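Local coordinates for putative nucleotidyltransferase (Sulfolobus solfataricus P2, PDB 2RFF), which probably acts as a nucleotidyltransferase, as a small member of the nucleotidyltransferase superfamily, at residues E24-S29 with I55-K60. Sequence-based numbering, arbitrary orientation.
Sequences EEVASS and ILFVFK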
loop_
_atom_site.group_PDB
_atom_site.type_symbol
_atom_site.label_atom_id
_atom_site.label_comp_id
_atom_site.label_asym_id
_atom_site.label_seq_id
_atom_site.Cartn_x
_atom_site.Cartn_y
_atom_site.Cartn_z
ATOM N N GLU A 24 8.179 -5.378 0.024
ATOM C CA GLU A 24 9.398 -6.137 -0.330
ATOM C C GLU A 24 9.113 -7.617 -0.491
ATOM O O GLU A 24 9.562 -8.242 -1.439
ATOM C CB GLU A 24 10.496 -5.960 0.742
ATOM C CG GLU A 24 11.129 -4.609 0.640
ATOM C CD GLU A 24 12.173 -4.303 1.694
ATOM O OE1 GLU A 24 12.076 -4.819 2.845
ATOM O OE2 GLU A 24 13.085 -3.496 1.341
ATOM N N GLU A 25 8.317 -8.151 0.418
ATOM C CA GLU A 25 7.979 -9.557 0.401
ATOM C C GLU A 25 7.068 -9.896 -0.765
ATOM O O GLU A 25 7.314 -10.843 -1.492
ATOM C CB GLU A 25 7.332 -9.991 1.719
ATOM C CG GLU A 25 8.278 -9.859 2.884
ATOM C CD GLU A 25 7.629 -10.131 4.196
ATOM O OE1 GLU A 25 6.501 -10.635 4.254
ATOM O OE2 GLU A 25 8.267 -9.842 5.215
ATOM N N VAL A 26 5.998 -9.123 -0.927
ATOM C CA VAL A 26 5.044 -9.298 -2.064
ATOM C C VAL A 26 5.732 -9.122 -3.428
ATOM O O VAL A 26 5.593 -9.978 -4.291
ATOM C CB VAL A 26 3.787 -8.428 -1.919
ATOM C CG1 VAL A 26 2.825 -8.635 -3.108
ATOM C CG2 VAL A 26 3.091 -8.721 -0.595
ATOM N N ALA A 27 6.546 -8.082 -3.565
ATOM C CA ALA A 27 7.260 -7.812 -4.840
ATOM C C ALA A 27 8.238 -8.963 -5.203
ATOM O O ALA A 27 8.393 -9.305 -6.329
ATOM C CB ALA A 27 7.998 -6.504 -4.779
ATOM N N SER A 28 8.847 -9.574 -4.198
ATOM C CA SER A 28 9.772 -10.718 -4.414
ATOM C C SER A 28 9.017 -12.001 -4.774
ATOM O O SER A 28 9.597 -12.909 -5.374
ATOM C CB SER A 28 10.675 -10.967 -3.200
ATOM O OG SER A 28 9.994 -11.608 -2.130
ATOM N N SER A 29 7.743 -12.076 -4.399
ATOM C CA SER A 29 6.896 -13.234 -4.601
ATOM C C SER A 29 6.097 -13.274 -5.892
ATOM O O SER A 29 5.730 -14.369 -6.337
ATOM C CB SER A 29 5.957 -13.389 -3.394
ATOM O OG SER A 29 6.658 -13.662 -2.173
ATOM N N ILE A 55 -2.995 -0.063 1.945
ATOM C CA ILE A 55 -2.078 -0.407 0.879
ATOM C C ILE A 55 -2.842 -0.960 -0.303
ATOM O O ILE A 55 -3.589 -1.916 -0.157
ATOM C CB ILE A 55 -1.047 -1.452 1.354
ATOM C CG1 ILE A 55 -0.289 -0.947 2.603
ATOM C CG2 ILE A 55 -0.049 -1.749 0.197
ATOM C CD1 ILE A 55 0.709 -1.990 3.097
ATOM N N LEU A 56 -2.642 -0.350 -1.471
ATOM C CA LEU A 56 -3.218 -0.812 -2.737
ATOM C C LEU A 56 -2.127 -1.536 -3.516
ATOM O O LEU A 56 -1.140 -0.914 -3.904
ATOM C CB LEU A 56 -3.791 0.345 -3.559
ATOM C CG LEU A 56 -4.158 -0.008 -5.001
ATOM C CD1 LEU A 56 -5.191 -1.127 -5.029
ATOM C CD2 LEU A 56 -4.569 1.234 -5.768
ATOM N N PHE A 57 -2.317 -2.836 -3.739
ATOM C CA PHE A 57 -1.390 -3.627 -4.546
ATOM C C PHE A 57 -1.967 -3.673 -5.969
ATOM O O PHE A 57 -3.120 -4.087 -6.139
ATOM C CB PHE A 57 -1.270 -5.042 -4.003
ATOM C CG PHE A 57 -0.754 -5.142 -2.627
ATOM C CD1 PHE A 57 0.597 -5.216 -2.427
ATOM C CD2 PHE A 57 -1.609 -5.184 -1.549
ATOM C CE1 PHE A 57 1.122 -5.360 -1.173
ATOM C CE2 PHE A 57 -1.080 -5.347 -0.255
ATOM C CZ PHE A 57 0.268 -5.411 -0.074
ATOM N N VAL A 58 -1.140 -3.361 -6.951
ATOM C CA VAL A 58 -1.565 -3.291 -8.375
ATOM C C VAL A 58 -0.737 -4.300 -9.159
ATOM O O VAL A 58 0.469 -4.179 -9.204
ATOM C CB VAL A 58 -1.473 -1.890 -9.036
ATOM C CG1 VAL A 58 -2.012 -1.890 -10.510
ATOM C CG2 VAL A 58 -2.230 -0.911 -8.188
ATOM N N PHE A 59 -1.403 -5.322 -9.695
ATOM C CA PHE A 59 -0.774 -6.421 -10.428
ATOM C C PHE A 59 -1.141 -6.401 -11.884
ATOM O O PHE A 59 -2.227 -6.001 -12.221
ATOM C CB PHE A 59 -1.243 -7.793 -9.913
ATOM C CG PHE A 59 -0.832 -8.123 -8.490
ATOM C CD1 PHE A 59 -1.578 -7.690 -7.413
ATOM C CD2 PHE A 59 0.245 -8.983 -8.228
ATOM C CE1 PHE A 59 -1.224 -8.068 -6.070
ATOM C CE2 PHE A 59 0.622 -9.326 -6.915
ATOM C CZ PHE A 59 -0.124 -8.874 -5.849
ATOM N N LYS A 60 -0.229 -6.867 -12.725
ATOM C CA LYS A 60 -0.539 -7.062 -14.148
ATOM C C LYS A 60 -1.207 -8.419 -14.333
ATOM O O LYS A 60 -0.901 -9.358 -13.627
ATOM C CB LYS A 60 0.736 -6.996 -15.004
ATOM C CG LYS A 60 1.415 -5.659 -14.859
ATOM C CD LYS A 60 2.385 -5.295 -15.967
ATOM C CE LYS A 60 3.771 -5.811 -15.757
ATOM N NZ LYS A 60 4.715 -5.271 -16.837
#
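Val26 turns CG1 away from its own backbone N (chi1 -180°) and CG2 away from its carbonyl carbon, spreading the two methyls towards two rings of strand 53-59, Phe57 and Phe59, whose CG atoms both lie anti to their own carbonyl carbons (chi1 -61° and -66°). Val26 CG2 meets Phe57 CE1 at 3.9 Å, approaching the ring obliquely, while Val26 CG1 reaches Phe59 CZ at 4.0 Å and also lies 4.1 Å from Phe57 CD1, so this one methyl touches both aromatics. The valine crosses each phenylalanine at about a right angle. Phe57 leaves the strand on the helix side and Phe59 brings the far end of its ring to the helix. Val26 CA and Phe57 CA lie 8.9 Å apart, a spacing filled by these side chains. No hydrogen bond links the segments; the contact is wholly apolar and buried. Within the strand, Ile55 CG2 packs on one face of the Phe57 ring, 3.7 Å above its plane and towards the rim. Val74 of helix 67-74 touches both Val26 and Phe59, and Phe77 also packs on Val26. Away from the strand, Glu25 forms a salt bridge with Arg79. Helix 6-29 thus packs its C-terminal part on an interior strand of the mixed sheet, flanked by strands 82-88 and 33-39, as part of the alpha/beta core of a nucleotidyltransferase-like domain.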